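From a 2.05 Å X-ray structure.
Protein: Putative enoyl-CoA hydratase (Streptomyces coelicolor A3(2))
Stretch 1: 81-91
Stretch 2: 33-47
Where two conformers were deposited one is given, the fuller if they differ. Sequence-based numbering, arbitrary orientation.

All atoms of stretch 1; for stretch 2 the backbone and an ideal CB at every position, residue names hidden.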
ATOM      1  N   ASP A  81     -13.869 -28.843  14.437  1.00 28.94           N
ATOM      2  CA  ASP A  81     -15.098 -29.609  14.551  1.00 29.82           C
ATOM      3  C   ASP A  81     -16.322 -28.733  14.773  1.00 31.38           C
ATOM      4  O   ASP A  81     -17.372 -28.948  14.141  1.00 28.39           O
ATOM      5  CB  ASP A  81     -14.993 -30.638  15.669  1.00 34.67           C
ATOM      6  CG  ASP A  81     -14.311 -31.931  15.209  1.00 45.57           C
ATOM      7  OD1 ASP A  81     -14.568 -32.404  14.073  1.00 49.84           O
ATOM      8  OD2 ASP A  81     -13.514 -32.467  15.992  1.00 47.26           O
ATOM      9  N   GLU A  82     -16.180 -27.745  15.658  1.00 26.18           N
ATOM     10  CA  GLU A  82     -17.309 -26.944  16.073  1.00 30.54           C
ATOM     11  C   GLU A  82     -17.684 -25.869  15.057  1.00 36.65           C
ATOM     12  O   GLU A  82     -18.807 -25.345  15.083  1.00 36.88           O
ATOM     13  CB  GLU A  82     -17.055 -26.357  17.446  1.00 34.52           C
ATOM     14  CG  GLU A  82     -17.303 -27.395  18.540  1.00 38.20           C
ATOM     15  CD  GLU A  82     -16.916 -26.898  19.909  1.00 54.31           C
ATOM     16  OE1 GLU A  82     -17.812 -26.464  20.669  1.00 56.16           O
ATOM     17  OE2 GLU A  82     -15.706 -26.933  20.217  1.00 64.60           O
ATOM     18  N   ILE A  83     -16.745 -25.538  14.169  1.00 31.60           N
ATOM     19  CA  ILE A  83     -17.066 -24.644  13.062  1.00 28.69           C
ATOM     20  C   ILE A  83     -17.087 -25.419  11.765  1.00 27.18           C
ATOM     21  O   ILE A  83     -18.148 -25.636  11.210  1.00 28.90           O
ATOM     22  CB  ILE A  83     -16.162 -23.391  13.003  1.00 32.65           C
ATOM     23  CG1 ILE A  83     -16.490 -22.486  14.199  1.00 33.35           C
ATOM     24  CG2 ILE A  83     -16.425 -22.594  11.724  1.00 27.01           C
ATOM     25  CD1 ILE A  83     -15.817 -21.142  14.162  1.00 32.95           C
ATOM     26  N   ILE A  84     -15.933 -25.892  11.314  1.00 25.24           N
ATOM     27  CA  ILE A  84     -15.867 -26.531  10.004  1.00 26.99           C
ATOM     28  C   ILE A  84     -16.804 -27.727   9.872  1.00 30.52           C
ATOM     29  O   ILE A  84     -17.599 -27.803   8.935  1.00 29.25           O
ATOM     30  CB  ILE A  84     -14.413 -26.906   9.624  1.00 29.75           C
ATOM     31  CG1 ILE A  84     -13.596 -25.620   9.436  1.00 32.58           C
ATOM     32  CG2 ILE A  84     -14.398 -27.798   8.382  1.00 24.73           C
ATOM     33  CD1 ILE A  84     -12.136 -25.832   9.033  1.00 32.93           C
ATOM     34  N   GLY A  85     -16.717 -28.669  10.807  1.00 28.25           N
ATOM     35  CA  GLY A  85     -17.615 -29.803  10.784  1.00 25.58           C
ATOM     36  C   GLY A  85     -19.072 -29.364  10.789  1.00 30.12           C
ATOM     37  O   GLY A  85     -19.898 -29.908  10.060  1.00 29.66           O
ATOM     38  N   ALA A  86     -19.408 -28.375  11.610  1.00 28.79           N
ATOM     39  CA  ALA A  86     -20.789 -27.910  11.643  1.00 30.00           C
ATOM     40  C   ALA A  86     -21.228 -27.236  10.316  1.00 31.07           C
ATOM     41  O   ALA A  86     -22.360 -27.424   9.867  1.00 29.30           O
ATOM     42  CB  ALA A  86     -20.992 -26.951  12.811  1.00 28.67           C
ATOM     43  N   THR A  87     -20.346 -26.464   9.683  1.00 23.83           N
ATOM     44  CA  THR A  87     -20.740 -25.786   8.436  1.00 24.42           C
ATOM     45  C   THR A  87     -21.030 -26.772   7.308  1.00 26.82           C
ATOM     46  O   THR A  87     -21.769 -26.451   6.355  1.00 26.35           O
ATOM     47  CB  THR A  87     -19.682 -24.779   7.928  1.00 23.21           C
ATOM     48  OG1 THR A  87     -18.445 -25.455   7.647  1.00 23.72           O
ATOM     49  CG2 THR A  87     -19.456 -23.656   8.932  1.00 19.42           C
ATOM     50  N   LEU A  88     -20.464 -27.973   7.396  1.00 26.02           N
ATOM     51  CA  LEU A  88     -20.724 -28.976   6.356  1.00 27.73           C
ATOM     52  C   LEU A  88     -22.181 -29.428   6.298  1.00 30.77           C
ATOM     53  O   LEU A  88     -22.603 -30.061   5.328  1.00 27.54           O
ATOM     54  CB  LEU A  88     -19.792 -30.188   6.509  1.00 29.45           C
ATOM     55  CG  LEU A  88     -18.369 -29.788   6.067  1.00 32.13           C
ATOM     56  CD1 LEU A  88     -17.390 -30.848   6.437  1.00 33.87           C
ATOM     57  CD2 LEU A  88     -18.383 -29.550   4.548  1.00 30.18           C
ATOM     58  N   SER A  89     -22.981 -29.131   7.314  1.00 28.90           N
ATOM     59  CA  SER A  89     -24.393 -29.472   7.138  1.00 31.14           C
ATOM     60  C   SER A  89     -25.331 -28.253   7.269  1.00 34.09           C
ATOM     61  O   SER A  89     -26.504 -28.395   7.595  1.00 32.30           O
ATOM     62  CB  SER A  89     -24.812 -30.634   8.045  1.00 38.17           C
ATOM     63  OG  SER A  89     -24.719 -30.283   9.406  1.00 43.59           O
HETATM   64  N   MSE A  90     -24.813 -27.066   6.988  1.00 25.54           N
HETATM   65  CA  MSE A  90     -25.626 -25.857   7.065  1.00 28.64           C
HETATM   66  C   MSE A  90     -26.270 -25.539   5.738  1.00 27.78           C
HETATM   67  O   MSE A  90     -25.679 -25.794   4.677  1.00 26.25           O
HETATM   68  CB  MSE A  90     -24.769 -24.640   7.423  1.00 26.01           C
HETATM   69  CG  MSE A  90     -24.222 -24.706   8.771  1.00 37.00           C
HETATM   70 SE   MSE A  90     -23.490 -23.003   9.297  0.72 42.11          SE
HETATM   71  CE  MSE A  90     -23.927 -23.491  11.063  1.00 21.23           C
ATOM     72  N   ASP A  91     -27.439 -24.914   5.804  1.00 28.44           N
ATOM     73  CA  ASP A  91     -28.100 -24.452   4.596  1.00 26.99           C
ATOM     74  C   ASP A  91     -27.396 -23.211   4.028  1.00 25.69           C
ATOM     75  O   ASP A  91     -26.577 -22.555   4.691  1.00 21.89           O
ATOM     76  CB  ASP A  91     -29.609 -24.221   4.816  1.00 29.39           C
ATOM     77  CG  ASP A  91     -29.919 -23.056   5.759  1.00 36.56           C
ATOM     78  OD1 ASP A  91     -29.403 -21.930   5.565  1.00 36.28           O
ATOM     79  OD2 ASP A  91     -30.713 -23.258   6.708  1.00 43.41           O
ATOM     80  N   UNK A  33     -11.341 -17.233  25.189  1.00 41.34           N
ATOM     81  CA  UNK A  33     -11.547 -18.426  25.996  1.00 47.66           C
ATOM     82  C   UNK A  33     -10.932 -19.696  25.351  1.00 48.56           C
ATOM     83  O   UNK A  33     -10.754 -19.773  24.116  1.00 49.28           O
ATOM     84  CB  UNK A  33     -13.046 -18.629  26.224  1.00 47.66           C
ATOM     85  N   UNK A  34     -10.607 -20.672  26.202  1.00 38.41           N
ATOM     86  CA  UNK A  34     -10.200 -22.033  25.785  1.00 29.86           C
ATOM     87  C   UNK A  34      -8.737 -22.238  25.469  1.00 26.10           C
ATOM     88  O   UNK A  34      -8.398 -22.661  24.371  1.00 29.13           O
ATOM     89  CB  UNK A  34     -11.001 -22.435  24.545  1.00 29.86           C
ATOM     90  N   UNK A  35      -7.866 -21.972  26.442  1.00 29.90           N
ATOM     91  CA  UNK A  35      -6.419 -22.090  26.258  1.00 31.69           C
ATOM     92  C   UNK A  35      -6.025 -23.508  25.897  1.00 30.81           C
ATOM     93  O   UNK A  35      -5.047 -23.689  25.180  1.00 31.07           O
ATOM     94  CB  UNK A  35      -5.679 -21.650  27.523  1.00 31.69           C
ATOM     95  N   UNK A  36      -6.772 -24.494  26.394  1.00 26.49           N
ATOM     96  CA  UNK A  36      -6.470 -25.899  26.102  1.00 31.44           C
ATOM     97  C   UNK A  36      -6.667 -26.240  24.627  1.00 30.40           C
ATOM     98  O   UNK A  36      -6.208 -27.271  24.157  1.00 33.57           O
ATOM     99  CB  UNK A  36      -7.347 -26.812  26.961  1.00 31.44           C
ATOM    100  N   UNK A  37      -7.382 -25.381  23.908  1.00 25.98           N
ATOM    101  CA  UNK A  37      -7.597 -25.573  22.474  1.00 27.74           C
ATOM    102  C   UNK A  37      -6.925 -24.448  21.684  1.00 29.19           C
ATOM    103  O   UNK A  37      -7.296 -24.187  20.531  1.00 29.80           O
ATOM    104  CB  UNK A  37      -9.093 -25.629  22.156  1.00 27.74           C
ATOM    105  N   UNK A  38      -5.951 -23.783  22.300  0.70 27.41           N
ATOM    106  CA  UNK A  38      -5.284 -22.665  21.647  0.70 28.01           C
ATOM    107  C   UNK A  38      -6.326 -21.612  21.259  0.70 28.53           C
ATOM    108  O   UNK A  38      -6.260 -21.010  20.191  0.70 28.17           O
ATOM    109  CB  UNK A  38      -4.503 -23.138  20.419  0.70 28.01           C
ATOM    110  N   UNK A  39      -7.317 -21.443  22.129  1.00 27.06           N
ATOM    111  CA  UNK A  39      -8.325 -20.418  21.970  1.00 27.72           C
ATOM    112  C   UNK A  39      -9.110 -20.468  20.664  1.00 32.06           C
ATOM    113  O   UNK A  39      -9.621 -19.441  20.194  1.00 31.35           O
ATOM    114  CB  UNK A  39      -7.656 -19.048  22.094  1.00 27.72           C
ATOM    115  N   UNK A  40      -9.216 -21.661  20.086  1.00 28.92           N
ATOM    116  CA  UNK A  40     -10.014 -21.838  18.875  1.00 28.60           C
ATOM    117  C   UNK A  40     -11.422 -21.263  19.054  1.00 28.48           C
ATOM    118  O   UNK A  40     -12.115 -21.523  20.050  1.00 28.28           O
ATOM    119  CB  UNK A  40     -10.093 -23.320  18.504  1.00 28.60           C
ATOM    120  N   UNK A  41     -11.847 -20.505  18.056  1.00 30.05           N
ATOM    121  CA  UNK A  41     -13.107 -19.792  18.095  1.00 27.92           C
ATOM    122  C   UNK A  41     -14.317 -20.660  17.748  1.00 27.88           C
ATOM    123  O   UNK A  41     -14.274 -21.502  16.852  1.00 27.17           O
ATOM    124  CB  UNK A  41     -13.042 -18.601  17.137  1.00 27.92           C
ATOM    125  N   UNK A  42     -15.411 -20.413  18.456  1.00 27.12           N
ATOM    126  CA  UNK A  42     -16.676 -21.069  18.181  1.00 26.43           C
ATOM    127  C   UNK A  42     -17.668 -20.027  17.635  1.00 27.32           C
ATOM    128  O   UNK A  42     -17.399 -18.828  17.675  1.00 26.27           O
ATOM    129  CB  UNK A  42     -17.222 -21.747  19.440  1.00 26.43           C
ATOM    130  N   UNK A  43     -18.830 -20.488  17.182  1.00 22.62           N
ATOM    131  CA  UNK A  43     -19.861 -19.588  16.725  1.00 25.81           C
ATOM    132  C   UNK A  43     -20.186 -18.566  17.794  1.00 27.37           C
ATOM    133  O   UNK A  43     -20.384 -17.399  17.488  1.00 28.90           O
ATOM    134  CB  UNK A  43     -21.117 -20.366  16.327  1.00 25.81           C
ATOM    135  N   UNK A  44     -20.276 -19.016  19.042  1.00 26.85           N
ATOM    136  CA  UNK A  44     -20.681 -18.141  20.147  1.00 24.87           C
ATOM    137  C   UNK A  44     -19.604 -17.112  20.500  1.00 25.17           C
ATOM    138  O   UNK A  44     -19.920 -16.030  20.973  1.00 25.32           O
ATOM    139  CB  UNK A  44     -21.012 -18.981  21.382  1.00 24.87           C
ATOM    140  N   UNK A  45     -18.335 -17.446  20.287  1.00 23.70           N
ATOM    141  CA  UNK A  45     -17.277 -16.480  20.542  1.00 26.70           C
ATOM    142  C   UNK A  45     -17.310 -15.369  19.488  1.00 26.40           C
ATOM    143  O   UNK A  45     -17.119 -14.199  19.801  1.00 23.80           O
ATOM    144  CB  UNK A  45     -15.912 -17.171  20.553  1.00 26.70           C
ATOM    145  N   UNK A  46     -17.523 -15.742  18.230  1.00 23.46           N
ATOM    146  CA  UNK A  46     -17.718 -14.725  17.201  1.00 24.06           C
ATOM    147  C   UNK A  46     -18.915 -13.830  17.559  1.00 28.28           C
ATOM    148  O   UNK A  46     -18.857 -12.616  17.381  1.00 26.58           O
ATOM    149  CB  UNK A  46     -17.927 -15.380  15.834  1.00 24.06           C
ATOM    150  N   UNK A  47     -19.995 -14.429  18.067  1.00 26.87           N
ATOM    151  CA  UNK A  47     -21.194 -13.641  18.370  1.00 25.64           C
ATOM    152  C   UNK A  47     -20.925 -12.668  19.499  1.00 24.24           C
ATOM    153  O   UNK A  47     -21.419 -11.535  19.493  1.00 28.77           O
ATOM    154  CB  UNK A  47     -22.366 -14.555  18.735  1.00 25.64           C
TER

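Position 33 has an extended backbone and nothing of stretch 1 near its CB, so many residues would suit. It is Ala33.

Position 34 has positive phi (86°), which glycine or asparagine tolerates best. Its CB points toward stretch 1 but lies far from it. In that direction Glu82 offers a carboxylate, so a long basic side chain would suit. The residue is Arg34. Its NH2 donates to Glu82 OE2 at 2.5 Å, a hydrogen bond within a salt bridge, with the oxygen at the guanidinium edge. NH1 donates to the backbone O of position 40 at 2.9 Å.

Positions 35 and 36 form a short 3-10 segment, out of reach of stretch 1. Phi of -61° at 35 allows proline, and 36 is open to polar residues. They are Pro35 and Asp36.

Position 37 points its CB toward stretch 1 across a wide gap. A long, perhaps basic, side chain could approach Glu82. Lys37 does so only marginally: its CE is 4.4 Å from Glu82 OE2.

Positions 38 and 39 have positive phi in a type I' turn; glycine or asparagine would be expected. They are Leu38 and Asn39.

Position 40 closes the turn. Its CB has no neighbour in stretch 1. It is Ala40.

At position 41 the ideal CB is 4.8 Å from Ile83 CD1, so an apolar residue fits. Leu41 turns its end away; the closest contact is its backbone O, 3.1 Å from Ile83 CD1.

Position 42 precedes a helix, with phi/psi of -112/172°. Serine, threonine, aspartate or asparagine could cap it. Thr42, chi1 p, accepts from the backbone N of position 45 through OG1 at 3.1 Å. Its CG2 lies 4.2 Å from Glu82 OE1.

Position 43 begins the helix. Its CB points sideways, but Ile83, Ala86, Thr87 and Met90 leave an apolar site within reach of a large side chain. Leucine, methionine or an aromatic would suit. Phe43 fills it. Ile83 CG1 covers one face, 4.1 Å from Phe43 CE1. Ala86 CB meets the edge, 3.8 Å from Phe43 CE2, and Thr87 CG2 lies there too. The selenomethionine Met90 brings CE to 3.9 Å from Phe43 CZ. A water bridges Phe43 N (2.8 Å) and Glu82 O (2.9 Å).

Position 46 points toward Ile83, with room for a long apolar or aromatic side chain. Tyr46 presents its ring edge, CE2 3.6 Å from Ile83 CD1.

Positions 44, 45 and 47 have no partner in stretch 1; helix formers suit. They are Glu44, Ala45 and Ala47.

Stretch 2 33-47: ARPDKLNALTFEAYA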
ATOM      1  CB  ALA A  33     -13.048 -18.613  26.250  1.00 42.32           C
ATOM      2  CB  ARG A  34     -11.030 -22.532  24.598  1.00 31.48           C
ATOM      3  CG  ARG A  34     -12.520 -22.481  24.839  1.00 41.32           C
ATOM      4  CD  ARG A  34     -13.272 -22.433  23.522  1.00 48.29           C
ATOM      5  NE  ARG A  34     -14.048 -23.638  23.278  1.00 51.20           N
ATOM      6  CZ  ARG A  34     -14.040 -24.334  22.137  1.00 48.96           C
ATOM      7  NH1 ARG A  34     -13.288 -23.958  21.093  1.00 39.81           N
ATOM      8  NH2 ARG A  34     -14.812 -25.413  22.045  1.00 44.76           N
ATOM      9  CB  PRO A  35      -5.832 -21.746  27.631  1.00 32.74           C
ATOM     10  CG  PRO A  35      -6.987 -21.519  28.552  1.00 35.41           C
ATOM     11  CD  PRO A  35      -8.258 -21.488  27.775  1.00 33.57           C
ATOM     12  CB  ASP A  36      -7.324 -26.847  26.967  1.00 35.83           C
ATOM     13  CG  ASP A  36      -7.095 -26.656  28.473  1.00 49.68           C
ATOM     14  OD1 ASP A  36      -6.071 -26.046  28.874  1.00 52.89           O
ATOM     15  OD2 ASP A  36      -7.950 -27.132  29.264  1.00 58.41           O
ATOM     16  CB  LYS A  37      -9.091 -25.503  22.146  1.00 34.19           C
ATOM     17  CG  LYS A  37      -9.943 -26.528  22.817  1.00 45.95           C
ATOM     18  CD  LYS A  37     -11.309 -26.587  22.138  1.00 56.04           C
ATOM     19  CE  LYS A  37     -11.907 -27.997  22.245  1.00 69.99           C
ATOM     20  NZ  LYS A  37     -11.204 -29.044  21.433  1.00 68.18           N
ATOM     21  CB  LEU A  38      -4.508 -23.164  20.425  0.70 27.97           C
ATOM     22  CG  LEU A  38      -3.253 -23.943  20.855  0.70 37.01           C
ATOM     23  CD1 LEU A  38      -2.700 -24.781  19.716  0.70 39.17           C
ATOM     24  CD2 LEU A  38      -2.189 -23.014  21.412  0.70 32.79           C
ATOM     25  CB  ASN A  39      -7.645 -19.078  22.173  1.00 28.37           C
ATOM     26  CG  ASN A  39      -6.906 -19.036  23.502  1.00 28.35           C
ATOM     27  OD1 ASN A  39      -7.468 -19.445  24.525  1.00 24.35           O
ATOM     28  ND2 ASN A  39      -5.653 -18.560  23.498  1.00 24.51           N
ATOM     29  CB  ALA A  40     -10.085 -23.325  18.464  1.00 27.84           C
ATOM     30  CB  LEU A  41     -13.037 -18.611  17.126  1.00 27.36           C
ATOM     31  CG  LEU A  41     -11.946 -17.585  17.397  1.00 27.32           C
ATOM     32  CD1 LEU A  41     -11.830 -16.594  16.220  1.00 27.80           C
ATOM     33  CD2 LEU A  41     -12.276 -16.875  18.687  1.00 28.11           C
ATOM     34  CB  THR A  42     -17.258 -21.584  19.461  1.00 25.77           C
ATOM     35  OG1 THR A  42     -17.445 -20.467  20.335  1.00 27.14           O
ATOM     36  CG2 THR A  42     -16.279 -22.610  20.145  1.00 22.98           C
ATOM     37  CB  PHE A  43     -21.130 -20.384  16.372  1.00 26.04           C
ATOM     38  CG  PHE A  43     -20.958 -21.274  15.170  1.00 25.57           C
ATOM     39  CD1 PHE A  43     -20.399 -20.777  14.008  1.00 24.34           C
ATOM     40  CD2 PHE A  43     -21.324 -22.602  15.214  1.00 31.96           C
ATOM     41  CE1 PHE A  43     -20.217 -21.588  12.890  1.00 25.06           C
ATOM     42  CE2 PHE A  43     -21.153 -23.426  14.114  1.00 33.01           C
ATOM     43  CZ  PHE A  43     -20.600 -22.913  12.940  1.00 29.15           C
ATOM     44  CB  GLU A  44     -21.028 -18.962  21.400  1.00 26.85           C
ATOM     45  CG  GLU A  44     -22.299 -19.775  21.267  1.00 38.42           C
ATOM     46  CD  GLU A  44     -22.097 -21.083  20.490  1.00 51.61           C
ATOM     47  OE1 GLU A  44     -20.934 -21.490  20.220  1.00 44.48           O
ATOM     48  OE2 GLU A  44     -23.128 -21.701  20.135  1.00 63.56           O
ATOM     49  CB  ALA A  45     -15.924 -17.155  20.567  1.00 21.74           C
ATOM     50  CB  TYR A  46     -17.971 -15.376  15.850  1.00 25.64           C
ATOM     51  CG  TYR A  46     -16.718 -15.837  15.130  1.00 24.69           C
ATOM     52  CD1 TYR A  46     -15.745 -14.921  14.714  1.00 28.27           C
ATOM     53  CD2 TYR A  46     -16.534 -17.173  14.822  1.00 24.34           C
ATOM     54  CE1 TYR A  46     -14.607 -15.348  14.026  1.00 29.47           C
ATOM     55  CE2 TYR A  46     -15.417 -17.601  14.136  1.00 25.84           C
ATOM     56  CZ  TYR A  46     -14.459 -16.685  13.745  1.00 31.55           C
ATOM     57  OH  TYR A  46     -13.362 -17.148  13.065  1.00 36.87           O
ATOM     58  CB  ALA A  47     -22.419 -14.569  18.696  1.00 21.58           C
TER
HETATM   59  O   HOH W   1     -18.869 -23.283  17.178  1.00 30.54           O
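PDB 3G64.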